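Local coordinates for protein valine-pyruvate aminotransferase (Salmonella typhimurium, PDB 3G7Q) that is a pyridoxal 5'-phosphate-dependent aminotransferase that moves an amino group from L-valine to pyruvate, yielding 3-methyl-2-oxobutanoate and L-alanine, at residues Pro133-Tyr138 / Phe151-Pro156; Pro227-Ser232 / Thr305-Phe310; Leu244-Ser249 / Ile260-Asp265; Glu329-His334 / Leu344-Leu349. One frame throughout, in Å; residues are numbered along the deposited sequence.

Contact 1 of 4, residues Pro133-Tyr138 / Phe151-Pro156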
loop_
_atom_site.group_PDB
_atom_site.type_symbol
_atom_site.label_atom_id
_atom_site.label_comp_id
_atom_site.label_asym_id
_atom_site.label_seq_id
_atom_site.Cartn_x
_atom_site.Cartn_y
_atom_site.Cartn_z
ATOM N N PRO A 133 -17.074 12.627 -16.198
ATOM C CA PRO A 133 -18.216 13.284 -16.850
ATOM C C PRO A 133 -19.061 14.147 -15.930
ATOM O O PRO A 133 -19.899 14.917 -16.405
ATOM C CB PRO A 133 -19.042 12.103 -17.397
ATOM C CG PRO A 133 -18.669 10.956 -16.572
ATOM C CD PRO A 133 -17.281 11.176 -16.038
ATOM N N LEU A 134 -18.835 14.033 -14.630
ATOM C CA LEU A 134 -19.564 14.841 -13.676
ATOM C C LEU A 134 -18.580 15.377 -12.611
ATOM O O LEU A 134 -18.524 14.889 -11.503
ATOM C CB LEU A 134 -20.741 14.059 -13.078
ATOM C CG LEU A 134 -21.859 14.745 -12.235
ATOM C CD1 LEU A 134 -22.364 15.982 -12.839
ATOM C CD2 LEU A 134 -23.004 13.792 -12.047
ATOM N N ALA A 135 -17.864 16.420 -12.972
ATOM C CA ALA A 135 -17.031 17.121 -11.993
ATOM C C ALA A 135 -17.970 17.932 -11.095
ATOM O O ALA A 135 -19.024 18.347 -11.552
ATOM C CB ALA A 135 -16.048 18.017 -12.701
ATOM N N PRO A 136 -17.589 18.203 -9.831
ATOM C CA PRO A 136 -16.341 17.871 -9.157
ATOM C C PRO A 136 -16.258 16.443 -8.610
ATOM O O PRO A 136 -17.268 15.846 -8.218
ATOM C CB PRO A 136 -16.298 18.876 -7.999
ATOM C CG PRO A 136 -17.710 19.086 -7.679
ATOM C CD PRO A 136 -18.490 18.958 -8.945
ATOM N N GLU A 137 -15.037 15.928 -8.599
ATOM C CA GLU A 137 -14.702 14.604 -8.107
ATOM C C GLU A 137 -13.502 14.743 -7.194
ATOM O O GLU A 137 -12.708 15.671 -7.342
ATOM C CB GLU A 137 -14.342 13.677 -9.272
ATOM C CG GLU A 137 -15.522 13.108 -10.033
ATOM C CD GLU A 137 -16.287 12.035 -9.248
ATOM O OE1 GLU A 137 -15.848 11.661 -8.144
ATOM O OE2 GLU A 137 -17.336 11.580 -9.739
ATOM N N TYR A 138 -13.382 13.843 -6.233
ATOM C CA TYR A 138 -12.244 13.834 -5.331
ATOM C C TYR A 138 -10.972 13.228 -5.929
ATOM O O TYR A 138 -9.895 13.787 -5.768
ATOM C CB TYR A 138 -12.602 13.090 -4.043
ATOM C CG TYR A 138 -11.390 12.746 -3.213
ATOM C CD1 TYR A 138 -10.733 13.727 -2.494
ATOM C CD2 TYR A 138 -10.897 11.449 -3.161
ATOM C CE1 TYR A 138 -9.608 13.438 -1.734
ATOM C CE2 TYR A 138 -9.759 11.144 -2.405
ATOM C CZ TYR A 138 -9.123 12.150 -1.693
ATOM O OH TYR A 138 -7.989 11.900 -0.937
ATOM N N PHE A 151 -6.107 14.047 -16.872
ATOM C CA PHE A 151 -7.502 14.172 -16.456
ATOM C C PHE A 151 -8.265 15.217 -17.249
ATOM O O PHE A 151 -7.756 16.318 -17.481
ATOM C CB PHE A 151 -7.629 14.603 -14.992
ATOM C CG PHE A 151 -7.031 13.651 -13.996
ATOM C CD1 PHE A 151 -7.136 12.275 -14.148
ATOM C CD2 PHE A 151 -6.452 14.143 -12.837
ATOM C CE1 PHE A 151 -6.605 11.407 -13.204
ATOM C CE2 PHE A 151 -5.927 13.282 -11.887
ATOM C CZ PHE A 151 -6.004 11.912 -12.076
ATOM N N VAL A 152 -9.501 14.882 -17.626
ATOM C CA VAL A 152 -10.404 15.814 -18.286
ATOM C C VAL A 152 -11.717 15.803 -17.511
ATOM O O VAL A 152 -12.303 14.740 -17.335
ATOM C CB VAL A 152 -10.701 15.440 -19.736
ATOM C CG1 VAL A 152 -11.726 16.412 -20.313
ATOM C CG2 VAL A 152 -9.430 15.446 -20.566
ATOM N N SER A 153 -12.138 16.976 -17.035
ATOM C CA SER A 153 -13.387 17.167 -16.266
ATOM C C SER A 153 -14.383 17.825 -17.168
ATOM O O SER A 153 -14.044 18.761 -17.889
ATOM C CB SER A 153 -13.197 18.108 -15.090
ATOM O OG SER A 153 -12.463 17.521 -14.027
ATOM N N ALA A 154 -15.614 17.343 -17.146
ATOM C CA ALA A 154 -16.676 17.954 -17.908
ATOM C C ALA A 154 -17.410 18.903 -16.967
ATOM O O ALA A 154 -17.639 18.537 -15.835
ATOM C CB ALA A 154 -17.607 16.866 -18.429
ATOM N N ARG A 155 -17.758 20.110 -17.418
ATOM C CA ARG A 155 -18.524 21.030 -16.594
ATOM C C ARG A 155 -19.943 20.485 -16.420
ATOM O O ARG A 155 -20.608 20.195 -17.404
ATOM C CB ARG A 155 -18.625 22.402 -17.264
ATOM C CG ARG A 155 -19.334 23.410 -16.395
ATOM C CD ARG A 155 -19.622 24.742 -17.058
ATOM N NE ARG A 155 -18.402 25.485 -17.372
ATOM C CZ ARG A 155 -18.376 26.739 -17.828
ATOM N NH1 ARG A 155 -19.491 27.453 -17.961
ATOM N NH2 ARG A 155 -17.212 27.309 -18.093
ATOM N N PRO A 156 -20.433 20.380 -15.184
ATOM C CA PRO A 156 -21.778 19.885 -15.014
ATOM C C PRO A 156 -22.859 20.969 -15.199
ATOM O O PRO A 156 -22.573 22.178 -15.118
ATOM C CB PRO A 156 -21.761 19.446 -13.548
ATOM C CG PRO A 156 -20.927 20.479 -12.896
ATOM C CD PRO A 156 -19.804 20.695 -13.892
HETATM O O HOH W 1 -21.102 17.146 -17.579
HETATM O O HOH W 2 -13.124 16.750 -11.140
#
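At one end of the seven-stranded mixed sheet of this aminotransferase lies strand 151-153, parallel to its neighbour 129-132. The chain after strand 129-132 packs against the end of strand 151-153 and the residues that follow. Ser153 comes first: Ser153 CB sits 3.7 Å from Ala135 CB, a close fit that suits the bare methyl of alanine. With OG beside the backbone N (chi1 -73°), the hydroxyl is hydrogen-bonded with Pro375 O. Ser153 OG also accepts from water 2 at 3.1 Å, and that water accepts from Glu137 N. Next, Ala154 CB rests 3.6 Å from Pro133 O, and Ala154 O lies 3.6 Å from Ala135 CB, so small residues on both sides let the two backbones run close together. Arg155 turns its long side chain away, to a cation-pi contact with Trp381, and offers only its backbone: water 1 donates to Arg155 O at 3.1 Å and to Pro133 O at 2.8 Å, tying two carbonyls that could not bond each other. Pro156 closes the segment. Leu134, its CG anti to the backbone N (chi1 -168°), brings CD1 to 3.6 Å from Pro156 CB, the two side chains crossing nearly at right angles. The pyrrolidine ring also covers the carbonyl of the cis Ala135-Pro136 peptide: Pro156 CG is 3.2 Å from Ala135 O, a buried oxygen with no hydrogen-bonding partner in the model.

Contact 2 of 4, residues Pro227-Ser232 / Thr305-Phe310. With EDO (1,2-ethanediol), chain E.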
loop_
_atom_site.group_PDB
_atom_site.type_symbol
_atom_site.label_atom_id
_atom_site.label_comp_id
_atom_site.label_asym_id
_atom_site.label_seq_id
_atom_site.Cartn_x
_atom_site.Cartn_y
_atom_site.Cartn_z
ATOM N N PRO A 227 -20.251 0.991 2.956
ATOM C CA PRO A 227 -20.828 1.254 4.281
ATOM C C PRO A 227 -22.251 1.783 4.316
ATOM O O PRO A 227 -22.813 1.960 5.399
ATOM C CB PRO A 227 -19.858 2.285 4.850
ATOM C CG PRO A 227 -19.505 3.096 3.654
ATOM C CD PRO A 227 -19.356 2.087 2.538
ATOM N N GLY A 228 -22.859 2.009 3.164
ATOM C CA GLY A 228 -24.262 2.412 3.127
ATOM C C GLY A 228 -24.561 3.832 3.554
ATOM O O GLY A 228 -25.661 4.125 3.980
ATOM N N ILE A 229 -23.591 4.719 3.400
ATOM C CA ILE A 229 -23.777 6.144 3.730
ATOM C C ILE A 229 -24.383 6.846 2.504
ATOM O O ILE A 229 -23.714 7.654 1.807
ATOM C CB ILE A 229 -22.466 6.796 4.197
ATOM C CG1 ILE A 229 -21.779 5.985 5.319
ATOM C CG2 ILE A 229 -22.764 8.268 4.701
ATOM C CD1 ILE A 229 -20.371 6.357 5.661
ATOM N N ILE A 230 -25.639 6.529 2.263
ATOM C CA ILE A 230 -26.406 7.045 1.143
ATOM C C ILE A 230 -27.811 7.305 1.606
ATOM O O ILE A 230 -28.439 6.456 2.271
ATOM C CB ILE A 230 -26.324 6.066 -0.071
ATOM C CG1 ILE A 230 -27.037 6.652 -1.281
ATOM C CG2 ILE A 230 -26.893 4.673 0.324
ATOM C CD1 ILE A 230 -26.740 5.908 -2.580
ATOM N N PHE A 231 -28.326 8.483 1.250
ATOM C CA PHE A 231 -29.626 8.955 1.697
ATOM C C PHE A 231 -30.639 9.140 0.559
ATOM O O PHE A 231 -31.694 9.761 0.736
ATOM C CB PHE A 231 -29.445 10.287 2.426
ATOM C CG PHE A 231 -28.221 10.330 3.335
ATOM C CD1 PHE A 231 -28.016 9.357 4.306
ATOM C CD2 PHE A 231 -27.293 11.357 3.239
ATOM C CE1 PHE A 231 -26.931 9.393 5.120
ATOM C CE2 PHE A 231 -26.204 11.386 4.049
ATOM C CZ PHE A 231 -26.001 10.417 4.968
ATOM N N SER A 232 -30.288 8.704 -0.629
ATOM C CA SER A 232 -31.155 8.871 -1.754
ATOM C C SER A 232 -31.310 7.542 -2.432
ATOM O O SER A 232 -30.584 6.595 -2.116
ATOM C CB SER A 232 -30.521 9.835 -2.745
ATOM O OG SER A 232 -29.286 9.249 -3.159
ATOM N N THR A 305 -28.561 -0.240 9.471
ATOM C CA THR A 305 -29.269 0.098 10.717
ATOM C C THR A 305 -28.515 0.921 11.744
ATOM O O THR A 305 -29.121 1.445 12.671
ATOM C CB THR A 305 -29.749 -1.203 11.389
ATOM O OG1 THR A 305 -28.640 -1.917 11.912
ATOM C CG2 THR A 305 -30.494 -2.085 10.374
ATOM N N VAL A 306 -27.215 1.062 11.577
ATOM C CA VAL A 306 -26.418 1.825 12.541
ATOM C C VAL A 306 -25.704 2.993 11.861
ATOM O O VAL A 306 -25.860 4.155 12.249
ATOM C CB VAL A 306 -25.392 0.920 13.248
ATOM C CG1 VAL A 306 -24.458 1.750 14.157
ATOM C CG2 VAL A 306 -26.102 -0.181 14.049
ATOM N N ILE A 307 -24.949 2.676 10.819
ATOM C CA ILE A 307 -24.180 3.686 10.107
ATOM C C ILE A 307 -25.055 4.696 9.357
ATOM O O ILE A 307 -24.972 5.896 9.628
ATOM C CB ILE A 307 -23.176 3.022 9.144
ATOM C CG1 ILE A 307 -22.132 2.213 9.941
ATOM C CG2 ILE A 307 -22.483 4.073 8.271
ATOM C CD1 ILE A 307 -21.185 1.385 9.086
ATOM N N LYS A 308 -25.880 4.236 8.425
ATOM C CA LYS A 308 -26.678 5.176 7.651
ATOM C C LYS A 308 -27.513 6.135 8.535
ATOM O O LYS A 308 -27.482 7.341 8.330
ATOM C CB LYS A 308 -27.591 4.424 6.672
ATOM C CG LYS A 308 -28.501 5.340 5.874
ATOM C CD LYS A 308 -29.315 4.551 4.868
ATOM C CE LYS A 308 -30.506 5.350 4.377
ATOM N NZ LYS A 308 -31.295 4.615 3.331
ATOM N N PRO A 309 -28.269 5.609 9.508
ATOM C CA PRO A 309 -29.074 6.557 10.313
ATOM C C PRO A 309 -28.276 7.575 11.117
ATOM O O PRO A 309 -28.754 8.691 11.354
ATOM C CB PRO A 309 -29.875 5.657 11.255
ATOM C CG PRO A 309 -29.652 4.303 10.807
ATOM C CD PRO A 309 -28.502 4.216 9.924
ATOM N N PHE A 310 -27.101 7.174 11.588
ATOM C CA PHE A 310 -26.228 8.083 12.308
ATOM C C PHE A 310 -25.860 9.271 11.430
ATOM O O PHE A 310 -25.990 10.415 11.852
ATOM C CB PHE A 310 -24.943 7.382 12.765
ATOM C CG PHE A 310 -23.944 8.323 13.407
ATOM C CD1 PHE A 310 -23.033 9.035 12.642
ATOM C CD2 PHE A 310 -23.925 8.466 14.782
ATOM C CE1 PHE A 310 -22.118 9.909 13.276
ATOM C CE2 PHE A 310 -23.032 9.312 15.387
ATOM C CZ PHE A 310 -22.141 10.025 14.630
HETATM C C1 EDO E . -33.223 7.871 3.269
HETATM O O1 EDO E . -32.525 6.855 2.479
HETATM C C2 EDO E . -32.453 8.292 4.535
HETATM O O2 EDO E . -33.051 7.640 5.694
HETATM O O HOH W 3 -30.704 5.567 0.939
#
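This is a loop-on-helix packing contact, in which the loop between strands 216-219 and 242-247 lies against long helix 299-325 of the aminotransferase fold. An inverse gamma turn centred on Ile229, with a weak Ile230 N to Gly228 O bond, shapes the loop, and Gly228 takes a positive phi (73°) that suits glycine. The buried part is aliphatic: Ile307 CG2, the branch anti to its backbone N, meets Ile229 CG1 at 3.6 Å, the side chains crossing at about a right angle. Ile307 CG2 also lies 3.6 Å from Pro227 O. Lys308 suits the border with solvent, because its extended methylene chain runs along the loop carbonyls before ending in a charge. Lys308 CB is 3.3 Å from Gly228 O, and Lys308 CE is 3.2 Å from Ile230 O. Lys308 NZ donates to O1 of a 1,2-ethanediol, probably from the crystallisation liquor, at 2.7 Å, and to water 3 at 2.6 Å. That water donates to Ile230 O and Ser232 O, so the ammonium reaches the loop backbone indirectly; Glu304 is a long, weak ion-pair partner. Phe231, which also packs on Tyr311 and Val315, turns its ring edge to the helix backbone, with Phe231 CE1 3.8 Å from Lys308 O.

Contact 3 of 4, residues Leu244-Ser249 / Ile260-Asp265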
loop_
_atom_site.group_PDB
_atom_site.type_symbol
_atom_site.label_atom_id
_atom_site.label_comp_id
_atom_site.label_asym_id
_atom_site.label_seq_id
_atom_site.Cartn_x
_atom_site.Cartn_y
_atom_site.Cartn_z
ATOM N N LEU A 244 -15.831 -1.558 -10.265
ATOM C CA LEU A 244 -16.437 -1.030 -9.047
ATOM C C LEU A 244 -15.441 -1.052 -7.894
ATOM O O LEU A 244 -14.959 -2.129 -7.548
ATOM C CB LEU A 244 -17.667 -1.889 -8.746
ATOM C CG LEU A 244 -18.560 -1.671 -7.530
ATOM C CD1 LEU A 244 -18.992 -0.238 -7.474
ATOM C CD2 LEU A 244 -19.764 -2.630 -7.640
ATOM N N CYS A 245 -15.162 0.112 -7.285
ATOM C CA CYS A 245 -14.197 0.211 -6.190
ATOM C C CYS A 245 -14.946 0.374 -4.882
ATOM O O CYS A 245 -15.811 1.247 -4.769
ATOM C CB CYS A 245 -13.255 1.383 -6.388
ATOM S SG CYS A 245 -12.328 1.227 -7.947
HETATM N N MSE A 246 -14.618 -0.474 -3.911
HETATM C CA MSE A 246 -15.221 -0.439 -2.591
HETATM C C MSE A 246 -14.104 -0.358 -1.566
HETATM O O MSE A 246 -12.933 -0.552 -1.884
HETATM C CB MSE A 246 -16.122 -1.661 -2.372
HETATM C CG MSE A 246 -17.273 -1.755 -3.395
HETATM SE SE MSE A 246 -18.392 -3.284 -2.989
HETATM C CE MSE A 246 -19.589 -2.094 -1.474
ATOM N N SER A 247 -14.461 -0.096 -0.321
ATOM C CA SER A 247 -13.453 0.071 0.708
ATOM C C SER A 247 -14.031 -0.231 2.060
ATOM O O SER A 247 -15.221 -0.127 2.264
ATOM C CB SER A 247 -12.959 1.528 0.683
ATOM O OG SER A 247 -12.002 1.770 1.718
ATOM N N LEU A 248 -13.173 -0.622 2.984
ATOM C CA LEU A 248 -13.576 -0.867 4.362
ATOM C C LEU A 248 -13.475 0.384 5.242
ATOM O O LEU A 248 -14.118 0.464 6.269
ATOM C CB LEU A 248 -12.649 -1.941 4.916
ATOM C CG LEU A 248 -12.929 -2.637 6.225
ATOM C CD1 LEU A 248 -14.329 -3.218 6.296
ATOM C CD2 LEU A 248 -11.852 -3.748 6.364
ATOM N N SER A 249 -12.716 1.383 4.826
ATOM C CA SER A 249 -12.407 2.509 5.719
ATOM C C SER A 249 -13.600 3.311 6.204
ATOM O O SER A 249 -13.674 3.658 7.393
ATOM C CB SER A 249 -11.390 3.455 5.070
ATOM O OG SER A 249 -11.976 4.187 4.035
ATOM N N ILE A 260 -11.161 -2.671 -2.447
ATOM C CA ILE A 260 -11.685 -3.795 -3.195
ATOM C C ILE A 260 -12.009 -3.341 -4.606
ATOM O O ILE A 260 -12.593 -2.274 -4.772
ATOM C CB ILE A 260 -12.978 -4.288 -2.524
ATOM C CG1 ILE A 260 -12.686 -4.804 -1.110
ATOM C CG2 ILE A 260 -13.663 -5.353 -3.359
ATOM C CD1 ILE A 260 -13.924 -4.917 -0.227
ATOM N N ILE A 261 -11.642 -4.120 -5.613
ATOM C CA ILE A 261 -11.979 -3.796 -7.000
ATOM C C ILE A 261 -12.765 -4.955 -7.562
ATOM O O ILE A 261 -12.349 -6.120 -7.452
ATOM C CB ILE A 261 -10.752 -3.566 -7.888
ATOM C CG1 ILE A 261 -9.952 -2.355 -7.412
ATOM C CG2 ILE A 261 -11.151 -3.368 -9.344
ATOM C CD1 ILE A 261 -8.568 -2.271 -8.091
ATOM N N ILE A 262 -13.898 -4.643 -8.180
ATOM C CA ILE A 262 -14.749 -5.664 -8.812
ATOM C C ILE A 262 -14.756 -5.348 -10.293
ATOM O O ILE A 262 -15.115 -4.243 -10.678
ATOM C CB ILE A 262 -16.158 -5.659 -8.179
ATOM C CG1 ILE A 262 -16.041 -5.999 -6.682
ATOM C CG2 ILE A 262 -17.084 -6.665 -8.866
ATOM C CD1 ILE A 262 -17.175 -5.544 -5.905
ATOM N N ALA A 263 -14.367 -6.316 -11.120
ATOM C CA ALA A 263 -14.248 -6.101 -12.567
ATOM C C ALA A 263 -14.207 -7.417 -13.297
ATOM O O ALA A 263 -14.164 -8.478 -12.660
ATOM C CB ALA A 263 -12.979 -5.276 -12.874
ATOM N N ASN A 264 -14.213 -7.369 -14.629
ATOM C CA ASN A 264 -14.084 -8.595 -15.420
ATOM C C ASN A 264 -12.721 -9.240 -15.105
ATOM O O ASN A 264 -11.795 -8.561 -14.660
ATOM C CB ASN A 264 -14.306 -8.361 -16.931
ATOM C CG ASN A 264 -13.260 -7.455 -17.575
ATOM O OD1 ASN A 264 -12.049 -7.656 -17.434
ATOM N ND2 ASN A 264 -13.733 -6.476 -18.345
ATOM N N ASP A 265 -12.619 -10.548 -15.296
ATOM C CA ASP A 265 -11.381 -11.282 -14.912
ATOM C C ASP A 265 -10.079 -10.835 -15.592
ATOM O O ASP A 265 -9.007 -10.938 -14.983
ATOM C CB ASP A 265 -11.574 -12.799 -15.035
ATOM C CG ASP A 265 -12.086 -13.219 -16.377
ATOM O OD1 ASP A 265 -11.565 -12.745 -17.404
ATOM O OD2 ASP A 265 -13.013 -14.052 -16.394
#
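An antiparallel beta hairpin, strands 242-247 and 259-262, carries this contact. Two hydrogen-bonded pairs flank one non-hydrogen-bonded pair. In the first, Leu244 N to Ile262 O is 2.8 Å and nearly straight (170° at the hydrogen), and Ile262 N returns the bond to Leu244 O at 2.8 Å. In the second, Met246 N gives to Ile260 O at 2.8 Å in the carbonyl plane, whereas Ile260 N reaches Met246 O at 2.8 Å from 39° above that carbonyl's plane. Between them, Cys245 faces Ile261, and a CA-H...O contact brings Cys245 CA to 3.3 Å from Ile260 O.

In the mixed seven-stranded sheet of the aminotransferase fold, strand 259-262 is antiparallel to both its neighbours, 242-247 and 101-104, and helices cover the sheet. Beta-branched isoleucine favours the extended backbone, and its apolar branches suit a buried strand. On one face the beta carbons of Leu244 and Ile262, and of Met246 and Ile260, lie side by side. Met246, present as selenomethionine and bent at its last torsion (chi3 84°), sets SE 3.9 Å from Ile262 CD1, while Ile260 packs on Met290 of helix 285-295. On the other face Cys245 SG stands 4.3 Å from Ile261 CG1; Cys245 touches Phe111 and Leu114 of helix 107-118, and Ile261 meets Ala110 and helix 265-278. Beyond the pairing, Ser249 N donates to Ser247 OG at 3.2 Å, an ST turn where the strand ends. At the far end Asn264 is the N-cap of helix 265-278, its OD1 taking the N-H of Thr267.

Contact 4 of 4, residues Glu329-His334 / Leu344-Leu349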
loop_
_atom_site.group_PDB
_atom_site.type_symbol
_atom_site.label_atom_id
_atom_site.label_comp_id
_atom_site.label_asym_id
_atom_site.label_seq_id
_atom_site.Cartn_x
_atom_site.Cartn_y
_atom_site.Cartn_z
ATOM N N GLU A 329 -29.388 33.088 0.166
ATOM C CA GLU A 329 -28.802 34.287 -0.453
ATOM C C GLU A 329 -27.290 34.365 -0.263
ATOM O O GLU A 329 -26.642 35.107 -0.979
ATOM C CB GLU A 329 -29.461 35.591 0.068
ATOM C CG GLU A 329 -30.957 35.553 -0.300
ATOM C CD GLU A 329 -31.691 36.865 -0.211
ATOM O OE1 GLU A 329 -31.201 37.797 0.448
ATOM O OE2 GLU A 329 -32.805 36.941 -0.795
ATOM N N ARG A 330 -26.750 33.613 0.693
ATOM C CA ARG A 330 -25.314 33.619 0.977
ATOM C C ARG A 330 -24.664 32.231 0.995
ATOM O O ARG A 330 -23.446 32.141 1.117
ATOM C CB ARG A 330 -25.082 34.313 2.317
ATOM C CG ARG A 330 -25.470 35.790 2.314
ATOM C CD ARG A 330 -24.530 36.587 1.502
ATOM N NE ARG A 330 -24.822 38.013 1.581
ATOM C CZ ARG A 330 -25.537 38.718 0.712
ATOM N NH1 ARG A 330 -26.084 38.169 -0.361
ATOM N NH2 ARG A 330 -25.690 40.020 0.923
ATOM N N CYS A 331 -25.466 31.164 0.936
ATOM C CA CYS A 331 -24.922 29.800 0.885
ATOM C C CYS A 331 -25.900 28.784 0.322
ATOM O O CYS A 331 -26.940 28.511 0.933
ATOM C CB CYS A 331 -24.498 29.376 2.295
ATOM S SG CYS A 331 -23.635 27.751 2.370
ATOM N N LEU A 332 -25.585 28.253 -0.857
ATOM C CA LEU A 332 -26.333 27.153 -1.452
ATOM C C LEU A 332 -25.575 25.868 -1.070
ATOM O O LEU A 332 -24.347 25.829 -1.096
ATOM C CB LEU A 332 -26.471 27.295 -2.952
ATOM C CG LEU A 332 -27.257 28.528 -3.418
ATOM C CD1 LEU A 332 -27.248 28.688 -4.932
ATOM C CD2 LEU A 332 -28.703 28.466 -2.910
ATOM N N ILE A 333 -26.323 24.834 -0.732
ATOM C CA ILE A 333 -25.758 23.582 -0.242
ATOM C C ILE A 333 -26.082 22.493 -1.239
ATOM O O ILE A 333 -27.241 22.297 -1.595
ATOM C CB ILE A 333 -26.368 23.242 1.127
ATOM C CG1 ILE A 333 -26.092 24.365 2.156
ATOM C CG2 ILE A 333 -25.805 21.903 1.659
ATOM C CD1 ILE A 333 -26.849 24.177 3.521
ATOM N N HIS A 334 -25.082 21.755 -1.715
ATOM C CA HIS A 334 -25.409 20.667 -2.643
ATOM C C HIS A 334 -26.308 19.693 -1.889
ATOM O O HIS A 334 -26.074 19.405 -0.711
ATOM C CB HIS A 334 -24.180 19.920 -3.146
ATOM C CG HIS A 334 -24.466 19.036 -4.321
ATOM N ND1 HIS A 334 -25.120 17.828 -4.199
ATOM C CD2 HIS A 334 -24.227 19.205 -5.649
ATOM C CE1 HIS A 334 -25.253 17.279 -5.401
ATOM N NE2 HIS A 334 -24.738 18.099 -6.301
ATOM N N LEU A 344 -20.499 23.541 -0.169
ATOM C CA LEU A 344 -21.083 24.863 -0.016
ATOM C C LEU A 344 -20.729 25.741 -1.198
ATOM O O LEU A 344 -19.549 25.899 -1.514
ATOM C CB LEU A 344 -20.573 25.521 1.261
ATOM C CG LEU A 344 -20.670 24.650 2.542
ATOM C CD1 LEU A 344 -20.105 25.404 3.767
ATOM C CD2 LEU A 344 -22.089 24.123 2.771
ATOM N N TRP A 345 -21.755 26.309 -1.829
ATOM C CA TRP A 345 -21.610 27.229 -2.943
ATOM C C TRP A 345 -22.069 28.615 -2.484
ATOM O O TRP A 345 -23.257 28.834 -2.297
ATOM C CB TRP A 345 -22.400 26.742 -4.149
ATOM C CG TRP A 345 -22.459 27.683 -5.315
ATOM C CD1 TRP A 345 -21.545 28.652 -5.658
ATOM C CD2 TRP A 345 -23.444 27.675 -6.362
ATOM N NE1 TRP A 345 -21.952 29.293 -6.813
ATOM C CE2 TRP A 345 -23.108 28.708 -7.265
ATOM C CE3 TRP A 345 -24.581 26.906 -6.613
ATOM C CZ2 TRP A 345 -23.874 28.991 -8.395
ATOM C CZ3 TRP A 345 -25.362 27.212 -7.746
ATOM C CH2 TRP A 345 -25.002 28.257 -8.602
ATOM N N PHE A 346 -21.108 29.518 -2.303
ATOM C CA PHE A 346 -21.348 30.888 -1.852
ATOM C C PHE A 346 -21.643 31.652 -3.118
ATOM O O PHE A 346 -20.780 32.298 -3.716
ATOM C CB PHE A 346 -20.138 31.407 -1.070
ATOM C CG PHE A 346 -19.739 30.496 0.064
ATOM C CD1 PHE A 346 -20.614 30.248 1.118
ATOM C CD2 PHE A 346 -18.502 29.853 0.071
ATOM C CE1 PHE A 346 -20.251 29.418 2.148
ATOM C CE2 PHE A 346 -18.145 29.022 1.112
ATOM C CZ PHE A 346 -19.013 28.794 2.143
ATOM N N LYS A 347 -22.892 31.551 -3.568
ATOM C CA LYS A 347 -23.218 32.015 -4.932
ATOM C C LYS A 347 -22.892 33.488 -5.140
ATOM O O LYS A 347 -23.269 34.323 -4.347
ATOM C CB LYS A 347 -24.674 31.700 -5.324
ATOM C CG LYS A 347 -25.034 32.095 -6.774
ATOM C CD LYS A 347 -26.362 31.478 -7.277
ATOM C CE LYS A 347 -26.611 31.841 -8.762
ATOM N NZ LYS A 347 -26.794 33.305 -8.926
ATOM N N ASP A 348 -22.121 33.750 -6.190
ATOM C CA ASP A 348 -21.682 35.103 -6.552
ATOM C C ASP A 348 -20.810 35.782 -5.468
ATOM O O ASP A 348 -20.704 37.014 -5.451
ATOM C CB ASP A 348 -22.878 35.996 -6.947
ATOM C CG ASP A 348 -23.697 35.402 -8.074
ATOM O OD1 ASP A 348 -23.126 34.803 -9.011
ATOM O OD2 ASP A 348 -24.918 35.519 -8.005
ATOM N N LEU A 349 -20.187 35.002 -4.577
ATOM C CA LEU A 349 -19.278 35.566 -3.574
ATOM C C LEU A 349 -18.335 36.522 -4.291
ATOM O O LEU A 349 -17.770 36.185 -5.344
ATOM C CB LEU A 349 -18.447 34.456 -2.906
ATOM C CG LEU A 349 -17.623 34.816 -1.666
ATOM C CD1 LEU A 349 -18.556 35.244 -0.532
ATOM C CD2 LEU A 349 -16.743 33.623 -1.220
#
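Strands 332-334 and 341-345 form an antiparallel beta hairpin in the six-stranded mixed sheet of this aminotransferase. Its backbone bonding centres on one hydrogen-bonded pair. Leu332 N donates to Trp345 O at 2.8 Å, from above the carbonyl plane, and Trp345 N answers to Leu332 O at 2.7 Å, almost straight (174° at the hydrogen) and nearly along the C=O axis.

Apolar packing divides between the two faces. On one, Leu332 lies alongside Trp345 and lays CD1 over the rim of the indole, 4.0 Å from the centroid of the Trp345 six-membered ring, a CH-pi contact. Leu332 CD1 also meets Lys347 CD at 3.8 Å, and Lys347 CB lies over the same face of the indole; Trp345 NE1 is hydrogen-bonded with Gln386 OE1. On the other face of the sheet, Ile333 and Leu344 point together toward helix 299-325. Beside the end of the strand, Cys331, its sulfur anti to the backbone N (chi1 -174°), sets SG 3.9 Å from Leu344 CB and 3.8 Å from Phe346 CE1, a Cys sulfur-aromatic contact oblique to the ring.

Polar groups gather where the strands end. A type II turn from Phe346 to Leu349 is closed by Leu349 N to Phe346 O. Lys347 NZ makes a salt bridge to Asp348 OD2 at 3.0 Å. Arg330 O sits at the edge of the Phe346 ring, in its plane, 3.4 Å from Phe346 CD1.

In the fold
Contacts 1 and 3 both belong to the seven-stranded sheet, with centres about 21 Å apart: contact 1 lies at the outermost strand 151-153, contact 3 near the other end. Contacts 2 and 4 both involve helix 299-325, the first directly, the second through side chains packed on it. All four are largely buried, but contact 4 lies farthest out, its centre about 22 Å from that of the chain. Chemistry follows place. The two hairpins, contacts 3 and 4, rest on direct backbone bonds, whereas contacts 1 and 2, in which a loop packs on a strand end or a helix, use aliphatic packing and bridging waters. Aromatic rings enter contacts 2 and 4, with a lysine at the margin of each; the side chains that meet in contact 3 are aliphatic or carry sulfur or selenium.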